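Side-chain contacts in thymidylate synthase 1 (Bacillus subtilis, PDB 1BKP), which catalyses the reductive methylation of dUMP to dTMP, using 5,10-methylenetetrahydrofolate as both methyl donor and reductant: residues Ser9-Ile14 and Ile232-Glu237; Asn80-Leu85 and Ile92-Lys97; Asp127-Gln132 and Arg140-Met145. All coordinates share one frame; numbering follows the deposited sequence.

Interaction 1. Residues Ser9-Ile14 and Ile232-Glu237; sequences SIIKDI and IQMERE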
loop_
_atom_site.group_PDB
_atom_site.type_symbol
_atom_site.label_atom_id
_atom_site.label_comp_id
_atom_site.label_asym_id
_atom_site.label_seq_id
_atom_site.Cartn_x
_atom_site.Cartn_y
_atom_site.Cartn_z
ATOM N N SER A 9 3.802 17.929 12.186
ATOM C CA SER A 9 2.538 17.403 12.770
ATOM C C SER A 9 2.667 15.933 13.082
ATOM O O SER A 9 2.251 15.506 14.161
ATOM C CB SER A 9 1.304 17.567 11.843
ATOM O OG SER A 9 1.047 18.961 11.795
ATOM N N ILE A 10 3.238 15.159 12.167
ATOM C CA ILE A 10 3.444 13.727 12.434
ATOM C C ILE A 10 4.388 13.501 13.577
ATOM O O ILE A 10 4.127 12.685 14.511
ATOM C CB ILE A 10 3.938 13.001 11.191
ATOM C CG1 ILE A 10 2.800 13.113 10.113
ATOM C CG2 ILE A 10 4.309 11.517 11.494
ATOM C CD1 ILE A 10 3.151 12.545 8.739
ATOM N N ILE A 11 5.468 14.262 13.587
ATOM C CA ILE A 11 6.468 14.051 14.678
ATOM C C ILE A 11 5.833 14.341 16.054
ATOM O O ILE A 11 6.060 13.618 17.004
ATOM C CB ILE A 11 7.756 14.999 14.427
ATOM C CG1 ILE A 11 8.484 14.624 13.103
ATOM C CG2 ILE A 11 8.666 14.974 15.707
ATOM C CD1 ILE A 11 9.077 13.223 13.120
ATOM N N LYS A 12 5.061 15.422 16.166
ATOM C CA LYS A 12 4.414 15.790 17.432
ATOM C C LYS A 12 3.448 14.694 17.882
ATOM O O LYS A 12 3.322 14.404 19.081
ATOM C CB LYS A 12 3.640 17.104 17.180
ATOM C CG LYS A 12 3.082 17.834 18.388
ATOM C CD LYS A 12 4.160 18.680 19.051
ATOM C CE LYS A 12 3.607 19.407 20.285
ATOM N NZ LYS A 12 4.640 20.019 21.172
ATOM N N ASP A 13 2.798 14.060 16.908
ATOM C CA ASP A 13 1.858 13.001 17.214
ATOM C C ASP A 13 2.571 11.786 17.776
ATOM O O ASP A 13 2.067 11.070 18.691
ATOM C CB ASP A 13 1.064 12.607 15.949
ATOM C CG ASP A 13 0.025 11.549 16.253
ATOM O OD1 ASP A 13 -0.720 11.793 17.194
ATOM O OD2 ASP A 13 -0.084 10.491 15.619
ATOM N N ILE A 14 3.778 11.559 17.270
ATOM C CA ILE A 14 4.548 10.428 17.718
ATOM C C ILE A 14 5.128 10.648 19.132
ATOM O O ILE A 14 5.016 9.752 20.048
ATOM C CB ILE A 14 5.720 10.115 16.681
ATOM C CG1 ILE A 14 5.126 9.601 15.366
ATOM C CG2 ILE A 14 6.729 9.044 17.235
ATOM C CD1 ILE A 14 6.242 9.442 14.228
ATOM N N ILE A 232 13.918 20.443 18.752
ATOM C CA ILE A 232 14.591 21.640 18.223
ATOM C C ILE A 232 14.090 21.960 16.832
ATOM O O ILE A 232 13.664 23.100 16.567
ATOM C CB ILE A 232 16.139 21.438 18.129
ATOM C CG1 ILE A 232 16.743 21.474 19.524
ATOM C CG2 ILE A 232 16.843 22.541 17.177
ATOM C CD1 ILE A 232 18.226 21.009 19.422
ATOM N N GLN A 233 14.119 20.981 15.917
ATOM C CA GLN A 233 13.641 21.219 14.562
ATOM C C GLN A 233 12.275 21.822 14.493
ATOM O O GLN A 233 11.978 22.582 13.630
ATOM C CB GLN A 233 13.527 19.918 13.776
ATOM C CG GLN A 233 14.671 19.704 12.972
ATOM C CD GLN A 233 14.584 18.463 12.172
ATOM O OE1 GLN A 233 14.979 17.384 12.668
ATOM N NE2 GLN A 233 14.109 18.594 10.887
ATOM N N MET A 234 11.387 21.369 15.349
ATOM C CA MET A 234 10.055 21.848 15.337
ATOM C C MET A 234 9.895 23.296 15.682
ATOM O O MET A 234 8.898 23.864 15.308
ATOM C CB MET A 234 9.163 20.978 16.202
ATOM C CG MET A 234 8.776 19.700 15.418
ATOM S SD MET A 234 7.692 18.668 16.304
ATOM C CE MET A 234 8.485 18.432 17.946
ATOM N N GLU A 235 10.789 23.850 16.490
ATOM C CA GLU A 235 10.700 25.251 16.883
ATOM C C GLU A 235 11.463 26.147 15.944
ATOM O O GLU A 235 11.479 27.340 16.127
ATOM C CB GLU A 235 11.319 25.497 18.283
ATOM C CG GLU A 235 10.685 24.807 19.496
ATOM C CD GLU A 235 11.607 24.866 20.800
ATOM O OE1 GLU A 235 12.552 25.715 20.928
ATOM O OE2 GLU A 235 11.365 24.043 21.721
ATOM N N ARG A 236 12.108 25.576 14.952
ATOM C CA ARG A 236 12.867 26.408 14.018
ATOM C C ARG A 236 12.066 27.170 12.980
ATOM O O ARG A 236 10.900 26.849 12.656
ATOM C CB ARG A 236 13.913 25.512 13.333
ATOM C CG ARG A 236 15.272 25.818 13.802
ATOM C CD ARG A 236 16.097 24.667 14.235
ATOM N NE ARG A 236 16.878 24.047 13.227
ATOM C CZ ARG A 236 18.162 23.604 13.228
ATOM N NH1 ARG A 236 19.125 23.675 14.182
ATOM N NH2 ARG A 236 18.406 22.799 12.208
ATOM N N GLU A 237 12.672 28.228 12.469
ATOM C CA GLU A 237 12.054 29.021 11.435
ATOM C C GLU A 237 11.879 28.156 10.171
ATOM O O GLU A 237 12.703 27.257 9.932
ATOM C CB GLU A 237 13.001 30.223 11.195
ATOM C CG GLU A 237 12.508 31.368 10.376
ATOM C CD GLU A 237 13.212 32.674 10.756
ATOM O OE1 GLU A 237 14.460 32.689 10.763
ATOM O OE2 GLU A 237 12.509 33.666 11.073
#

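Interaction 2. Residues Asn80-Leu85 and Ile92-Lys97; sequences NDVNDL and IWDQWK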
loop_
_atom_site.group_PDB
_atom_site.type_symbol
_atom_site.label_atom_id
_atom_site.label_comp_id
_atom_site.label_asym_id
_atom_site.label_seq_id
_atom_site.Cartn_x
_atom_site.Cartn_y
_atom_site.Cartn_z
ATOM N N ASN A 80 21.709 -3.846 -8.800
ATOM C CA ASN A 80 21.750 -4.249 -7.419
ATOM C C ASN A 80 23.244 -4.261 -7.008
ATOM O O ASN A 80 23.579 -4.811 -6.000
ATOM C CB ASN A 80 21.164 -5.669 -7.233
ATOM C CG ASN A 80 21.928 -6.715 -7.958
ATOM O OD1 ASN A 80 22.730 -6.428 -8.826
ATOM N ND2 ASN A 80 21.601 -7.920 -7.696
ATOM N N ASP A 81 24.106 -3.613 -7.797
ATOM C CA ASP A 81 25.557 -3.652 -7.516
ATOM C C ASP A 81 25.993 -2.411 -6.773
ATOM O O ASP A 81 25.992 -1.335 -7.327
ATOM C CB ASP A 81 26.332 -3.775 -8.811
ATOM C CG ASP A 81 27.859 -3.735 -8.621
ATOM O OD1 ASP A 81 28.374 -3.829 -7.521
ATOM O OD2 ASP A 81 28.557 -3.583 -9.616
ATOM N N VAL A 82 26.478 -2.609 -5.558
ATOM C CA VAL A 82 26.879 -1.480 -4.741
ATOM C C VAL A 82 28.078 -0.716 -5.374
ATOM O O VAL A 82 28.169 0.521 -5.280
ATOM C CB VAL A 82 27.056 -1.882 -3.296
ATOM C CG1 VAL A 82 27.521 -0.654 -2.476
ATOM C CG2 VAL A 82 25.686 -2.354 -2.705
ATOM N N ASN A 83 28.861 -1.435 -6.175
ATOM C CA ASN A 83 29.989 -0.796 -6.870
ATOM C C ASN A 83 29.486 0.261 -7.801
ATOM O O ASN A 83 30.085 1.313 -7.879
ATOM C CB ASN A 83 30.858 -1.836 -7.588
ATOM C CG ASN A 83 31.377 -2.904 -6.622
ATOM O OD1 ASN A 83 32.180 -2.620 -5.725
ATOM N ND2 ASN A 83 30.879 -4.128 -6.772
ATOM N N ASP A 84 28.320 0.080 -8.417
ATOM C CA ASP A 84 27.801 1.115 -9.288
ATOM C C ASP A 84 27.487 2.349 -8.459
ATOM O O ASP A 84 27.599 3.456 -8.912
ATOM C CB ASP A 84 26.476 0.712 -9.966
ATOM C CG ASP A 84 26.640 -0.283 -11.026
ATOM O OD1 ASP A 84 27.708 -0.268 -11.661
ATOM O OD2 ASP A 84 25.699 -1.062 -11.238
ATOM N N LEU A 85 27.007 2.150 -7.261
ATOM C CA LEU A 85 26.665 3.290 -6.436
ATOM C C LEU A 85 27.953 3.958 -5.923
ATOM O O LEU A 85 28.047 5.212 -5.847
ATOM C CB LEU A 85 25.760 2.772 -5.302
ATOM C CG LEU A 85 24.933 3.768 -4.498
ATOM C CD1 LEU A 85 24.045 4.708 -5.340
ATOM C CD2 LEU A 85 24.116 2.910 -3.564
ATOM N N ILE A 92 26.522 5.012 1.421
ATOM C CA ILE A 92 25.549 4.664 2.459
ATOM C C ILE A 92 25.018 3.265 2.377
ATOM O O ILE A 92 24.266 2.884 3.272
ATOM C CB ILE A 92 24.312 5.615 2.496
ATOM C CG1 ILE A 92 23.511 5.460 1.189
ATOM C CG2 ILE A 92 24.767 7.047 2.609
ATOM C CD1 ILE A 92 22.238 6.285 1.141
ATOM N N TRP A 93 25.251 2.541 1.272
ATOM C CA TRP A 93 24.755 1.157 1.228
ATOM C C TRP A 93 25.849 0.110 1.466
ATOM O O TRP A 93 25.580 -1.092 1.337
ATOM C CB TRP A 93 24.128 0.858 -0.121
ATOM C CG TRP A 93 22.863 1.597 -0.318
ATOM C CD1 TRP A 93 22.704 2.961 -0.510
ATOM C CD2 TRP A 93 21.562 1.017 -0.474
ATOM N NE1 TRP A 93 21.384 3.239 -0.826
ATOM C CE2 TRP A 93 20.666 2.067 -0.814
ATOM C CE3 TRP A 93 21.067 -0.274 -0.364
ATOM C CZ2 TRP A 93 19.305 1.847 -1.057
ATOM C CZ3 TRP A 93 19.705 -0.495 -0.594
ATOM C CH2 TRP A 93 18.838 0.573 -0.942
ATOM N N ASP A 94 27.098 0.561 1.682
ATOM C CA ASP A 94 28.236 -0.403 1.789
ATOM C C ASP A 94 28.095 -1.513 2.825
ATOM O O ASP A 94 28.471 -2.640 2.550
ATOM C CB ASP A 94 29.532 0.314 2.068
ATOM C CG ASP A 94 29.937 1.296 0.978
ATOM O OD1 ASP A 94 29.452 1.228 -0.169
ATOM O OD2 ASP A 94 30.821 2.114 1.275
ATOM N N GLN A 95 27.475 -1.208 3.960
ATOM C CA GLN A 95 27.284 -2.168 5.037
ATOM C C GLN A 95 26.481 -3.370 4.591
ATOM O O GLN A 95 26.589 -4.419 5.179
ATOM C CB GLN A 95 26.520 -1.545 6.205
ATOM C CG GLN A 95 26.529 -0.019 6.253
ATOM C CD GLN A 95 25.784 0.547 7.461
ATOM O OE1 GLN A 95 26.231 1.526 8.079
ATOM N NE2 GLN A 95 24.649 -0.068 7.804
ATOM N N TRP A 96 25.617 -3.178 3.596
ATOM C CA TRP A 96 24.744 -4.247 3.115
ATOM C C TRP A 96 25.280 -5.038 1.973
ATOM O O TRP A 96 24.612 -5.948 1.475
ATOM C CB TRP A 96 23.390 -3.681 2.765
ATOM C CG TRP A 96 22.679 -3.378 3.998
ATOM C CD1 TRP A 96 22.201 -4.283 4.911
ATOM C CD2 TRP A 96 22.306 -2.093 4.473
ATOM N NE1 TRP A 96 21.538 -3.621 5.931
ATOM C CE2 TRP A 96 21.581 -2.280 5.673
ATOM C CE3 TRP A 96 22.496 -0.805 3.990
ATOM C CZ2 TRP A 96 21.040 -1.230 6.383
ATOM C CZ3 TRP A 96 21.958 0.259 4.693
ATOM C CH2 TRP A 96 21.233 0.042 5.880
ATOM N N LYS A 97 26.454 -4.638 1.511
ATOM C CA LYS A 97 27.116 -5.311 0.436
ATOM C C LYS A 97 27.411 -6.778 0.756
ATOM O O LYS A 97 27.938 -7.112 1.794
ATOM C CB LYS A 97 28.417 -4.599 0.154
ATOM C CG LYS A 97 29.006 -4.815 -1.223
ATOM C CD LYS A 97 30.280 -3.959 -1.352
ATOM C CE LYS A 97 31.035 -4.170 -2.657
ATOM N NZ LYS A 97 32.304 -3.369 -2.719
#

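Interaction 3. Residues Asp127-Gln132 and Arg140-Met145; sequences DYLLHQ and RRHITM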
loop_
_atom_site.group_PDB
_atom_site.type_symbol
_atom_site.label_atom_id
_atom_site.label_comp_id
_atom_site.label_asym_id
_atom_site.label_seq_id
_atom_site.Cartn_x
_atom_site.Cartn_y
_atom_site.Cartn_z
ATOM N N ASP A 127 9.871 -0.186 -17.915
ATOM C CA ASP A 127 9.444 0.013 -19.306
ATOM C C ASP A 127 7.984 -0.329 -19.515
ATOM O O ASP A 127 7.288 0.362 -20.284
ATOM C CB ASP A 127 10.308 -0.842 -20.225
ATOM C CG ASP A 127 11.738 -0.301 -20.334
ATOM O OD1 ASP A 127 11.944 0.941 -20.204
ATOM O OD2 ASP A 127 12.631 -1.157 -20.460
ATOM N N TYR A 128 7.468 -1.274 -18.723
ATOM C CA TYR A 128 6.097 -1.621 -18.882
ATOM C C TYR A 128 5.255 -0.412 -18.373
ATOM O O TYR A 128 4.320 0.082 -19.031
ATOM C CB TYR A 128 5.758 -2.861 -18.041
ATOM C CG TYR A 128 4.328 -3.286 -18.283
ATOM C CD1 TYR A 128 3.992 -4.045 -19.415
ATOM C CD2 TYR A 128 3.311 -2.892 -17.420
ATOM C CE1 TYR A 128 2.697 -4.414 -19.663
ATOM C CE2 TYR A 128 2.014 -3.259 -17.655
ATOM C CZ TYR A 128 1.727 -4.030 -18.758
ATOM O OH TYR A 128 0.454 -4.525 -18.814
ATOM N N LEU A 129 5.646 0.135 -17.214
ATOM C CA LEU A 129 4.924 1.297 -16.672
ATOM C C LEU A 129 4.994 2.483 -17.639
ATOM O O LEU A 129 3.955 3.132 -17.917
ATOM C CB LEU A 129 5.620 1.750 -15.333
ATOM C CG LEU A 129 5.071 3.114 -14.727
ATOM C CD1 LEU A 129 3.595 2.939 -14.295
ATOM C CD2 LEU A 129 5.946 3.676 -13.545
ATOM N N LEU A 130 6.179 2.777 -18.192
ATOM C CA LEU A 130 6.306 3.966 -19.084
ATOM C C LEU A 130 5.362 3.852 -20.305
ATOM O O LEU A 130 4.574 4.793 -20.616
ATOM C CB LEU A 130 7.754 4.109 -19.546
ATOM C CG LEU A 130 8.673 4.713 -18.461
ATOM C CD1 LEU A 130 10.033 4.680 -19.000
ATOM C CD2 LEU A 130 8.334 6.179 -17.987
ATOM N N HIS A 131 5.309 2.628 -20.848
ATOM C CA HIS A 131 4.472 2.336 -21.995
ATOM C C HIS A 131 2.995 2.515 -21.629
ATOM O O HIS A 131 2.230 3.136 -22.345
ATOM C CB HIS A 131 4.735 0.938 -22.508
ATOM C CG HIS A 131 3.803 0.529 -23.648
ATOM N ND1 HIS A 131 2.514 0.089 -23.427
ATOM C CD2 HIS A 131 3.953 0.588 -24.985
ATOM C CE1 HIS A 131 1.906 -0.080 -24.590
ATOM N NE2 HIS A 131 2.755 0.209 -25.550
ATOM N N GLN A 132 2.592 1.939 -20.492
ATOM C CA GLN A 132 1.188 1.980 -20.038
ATOM C C GLN A 132 0.658 3.364 -19.647
ATOM O O GLN A 132 -0.506 3.706 -19.944
ATOM C CB GLN A 132 0.989 0.995 -18.874
ATOM C CG GLN A 132 1.094 -0.506 -19.341
ATOM C CD GLN A 132 -0.018 -0.871 -20.397
ATOM O OE1 GLN A 132 0.227 -0.894 -21.583
ATOM N NE2 GLN A 132 -1.221 -1.096 -19.929
ATOM N N ARG A 140 -6.306 1.018 -13.925
ATOM C CA ARG A 140 -6.401 0.989 -12.461
ATOM C C ARG A 140 -5.310 0.070 -11.868
ATOM O O ARG A 140 -5.395 -0.270 -10.674
ATOM C CB ARG A 140 -7.785 0.475 -12.047
ATOM C CG ARG A 140 -8.777 1.526 -12.424
ATOM C CD ARG A 140 -10.157 1.197 -11.980
ATOM N NE ARG A 140 -11.077 2.209 -12.468
ATOM C CZ ARG A 140 -12.147 1.929 -13.199
ATOM N NH1 ARG A 140 -12.472 0.675 -13.466
ATOM N NH2 ARG A 140 -12.930 2.919 -13.595
ATOM N N ARG A 141 -4.279 -0.221 -12.667
ATOM C CA ARG A 141 -3.193 -1.087 -12.272
ATOM C C ARG A 141 -1.797 -0.556 -12.607
ATOM O O ARG A 141 -0.947 -1.351 -12.967
ATOM C CB ARG A 141 -3.350 -2.439 -13.029
ATOM C CG ARG A 141 -4.653 -3.140 -12.821
ATOM C CD ARG A 141 -5.043 -3.980 -14.017
ATOM N NE ARG A 141 -3.935 -4.626 -14.691
ATOM C CZ ARG A 141 -3.839 -4.740 -16.012
ATOM N NH1 ARG A 141 -4.803 -4.282 -16.801
ATOM N NH2 ARG A 141 -2.782 -5.332 -16.549
ATOM N N HIS A 142 -1.557 0.746 -12.518
ATOM C CA HIS A 142 -0.222 1.298 -12.842
ATOM C C HIS A 142 0.553 1.169 -11.511
ATOM O O HIS A 142 0.547 2.129 -10.688
ATOM C CB HIS A 142 -0.348 2.784 -13.137
ATOM C CG HIS A 142 -0.943 3.103 -14.476
ATOM N ND1 HIS A 142 -0.551 2.442 -15.645
ATOM C CD2 HIS A 142 -1.790 4.086 -14.858
ATOM C CE1 HIS A 142 -1.134 3.018 -16.683
ATOM N NE2 HIS A 142 -1.888 4.019 -16.231
ATOM N N ILE A 143 1.043 -0.036 -11.235
ATOM C CA ILE A 143 1.724 -0.316 -9.968
ATOM C C ILE A 143 3.147 -0.901 -10.129
ATOM O O ILE A 143 3.365 -1.624 -11.105
ATOM C CB ILE A 143 0.901 -1.395 -9.224
ATOM C CG1 ILE A 143 -0.479 -0.849 -8.774
ATOM C CG2 ILE A 143 1.766 -2.052 -8.046
ATOM C CD1 ILE A 143 -1.386 -1.900 -8.287
ATOM N N THR A 144 4.134 -0.492 -9.306
ATOM C CA THR A 144 5.414 -1.175 -9.385
ATOM C C THR A 144 5.508 -1.722 -7.971
ATOM O O THR A 144 4.956 -1.085 -7.029
ATOM C CB THR A 144 6.612 -0.270 -9.633
ATOM O OG1 THR A 144 6.698 0.778 -8.649
ATOM C CG2 THR A 144 6.472 0.378 -10.991
ATOM N N MET A 145 6.325 -2.746 -7.852
ATOM C CA MET A 145 6.431 -3.536 -6.622
ATOM C C MET A 145 7.779 -4.093 -6.454
ATOM O O MET A 145 8.215 -4.929 -7.310
ATOM C CB MET A 145 5.433 -4.765 -6.807
ATOM C CG MET A 145 5.284 -5.745 -5.578
ATOM S SD MET A 145 4.868 -4.860 -4.131
ATOM C CE MET A 145 3.287 -4.144 -4.568
#

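Interaction 1. Residues Ser9-Ile14 and Ile232-Glu237
Met234, on helix 227-235, reaches across to Ile11 and Lys12 of helix 3-17. The apolar part of the contact is Ile11 against Met234. The thioether sulfur does most of the touching: Met234 SD lies 3.9 Å from Ile11 CG2. It also sits 4.1 Å from Ile11 CB, so it rests against the branched base of the isoleucine. The terminal methyl stays by the same branch, with Met234 CE 4.1 Å from Ile11 CG2. The two side chains cross obliquely. Met234 runs out straight as far as its sulfur, and the bend at chi3 (-51°) then turns CE aside from the line of the chain. In Ile11, CG2 stands opposite the backbone N. The longer branch, CG1 and CD1, takes the place beside that N and leads away from the methionine.

Lys12 adds a looser contact through its backbone and its base. Met234 SD is 4.2 Å from Lys12 N and 4.4 Å from Lys12 CB. The lysine is otherwise exposed.

No hydrogen bond or salt bridge joins the two segments. Several of their polar groups find partners in other directions. Asp13 makes a salt bridge with Lys45, and Gln233 NE2 is hydrogen-bonded to Thr59 OG1. Ile10 and Ile14 pack on strands 39-49 and 209-223, so helix 3-17 has the large mixed sheet on one flank.

Met234 also touches Asn8 and Ile15 of helix 3-17. With Ile11 and Lys12 these make the i, i+3, i+4, i+7 set of a helix surface. Met234 thus sits like a single knob in a four-residue hole, as in knobs-into-holes packing, here joining a sheet-covering helix of the thymidylate synthase fold to a second helix.

Interaction 2. Residues Asn80-Leu85 and Ile92-Lys97
The indole of Trp93 takes the Leu85 side chain against its pyrrole part. Leu85 CD2 comes in at a slant, 3.4 Å from Trp93 CD1 and 3.7 Å from Trp93 CG, which is tight for carbon against carbon. The same indole makes edge-to-face contacts with Trp73 and Tyr107, and its NE1 is hydrogen-bonded to Glu70 OE1. It therefore belongs to an aromatic cluster of the thymidylate synthase fold. The Trp93 side chain lies about 8 Å from that of the catalytic Cys160. As in other thymidylate synthases, this tryptophan is probably part of the surroundings of the folate pocket.

The facing segment is an N-capped helix start. Asp81 is the N-cap, and its OD1 accepts from Asn83 N at 2.8 Å. That N-H meets OD1 from well above the carboxylate plane. Asn83 ND2 adds a weak bond to the same oxygen.

The amide oxygen of Asn83 receives Lys97. The lysine chain is extended beyond CG and crosses Asn83 at about a right angle. Its CG, set opposite the backbone N (chi1 -158°), lies 4.1 Å from Val82 CB, so the aliphatic part passes alongside the valine before the ammonium reaches the amide. With an alanine here in place of Asn83, the Lys97 ammonium would probably lose its mate and the end of the lysine chain would be free to swing; the weak bond to Asp81 OD1 would go too.

Lys97 NZ gives its bond to Asn83 OD1 at 3.1 Å, with a C=O...donor angle of 132° and the donor tilted 32° from the carbonyl plane. Asp94 uses its two oxygens for Asn86 ND2 and His91 ND1. Its OD1 also rests on a methyl group, 3.5 Å from Val82 CG1.

Interaction 3. Residues Asp127-Gln132 and Arg140-Met145
Gln132 lies along the edge of the His142 ring. Gln132 CB is in the ring plane, 3.7 Å from His142 CE1. The backbone oxygen of the same residue is also near that plane, with Gln132 O 3.4 Å from His142 CE1. The imidazole thus turns a C-H edge to the helix. Its NE2 is hydrogen-bonded to Pro137 O, which helps to fix the ring's rotation. His142 is the centre of an inverse gamma turn that leads into strand 143-145.

Leu129 stands at about a right angle to His142. Its two methyls divide the strand side between them: Leu129 CD1 is 4.1 Å from His142 CB, and Leu129 CD2 is 4.2 Å from Thr144 CG2. Thr144 keeps its hydroxyl for Thr164 OG1 on the next strand.

Tyr128 leans toward Arg141 at a slant, ring and guanidinium planes 46° apart. Tyr128 OH and Arg141 NH2 are 4.0 Å apart, a loose approach without a hydrogen bond. Gln132 CG lies over one face of the Tyr128 ring, toward its rim. The bend of Gln132 at chi2 (-62°) brings its amide round to His131, whose ND1 donates in the ring plane to a lone pair of Gln132 OE1 at 3.1 Å.

Arg140 and Arg141 are predicted to bind dUMP in a site shared by the two subunits. Arg141 packs on Arg180 of the second subunit, and Arg140 O is hydrogen-bonded to the same residue. The chemistry implies that packing and the His142 ring edge seat the lead-in to strand 143-145 on helix 125-135, which is consistent with the arginines being available to the nucleotide.

All three contacts are partly buried and lie 17 to 20 Å, centre to centre, from the middle of the chain. They share no helix or strand. Interaction 1 is van der Waals packing only and the smallest, one methionine bridging two helices near the surface. Interaction 2 is mixed: its buried side faces an aromatic cluster near the catalytic cysteine, and its more exposed side carries the single hydrogen bond across any of these contacts. Interaction 3 sets a helix against the outermost strand, within this chain, of the large sheet and, unlike the other two, reaches the second subunit. Interactions 1 and 3 lie on opposite sides of the chain's centre. Interactions 2 and 3 come nearest, about 13 Å between closest atoms.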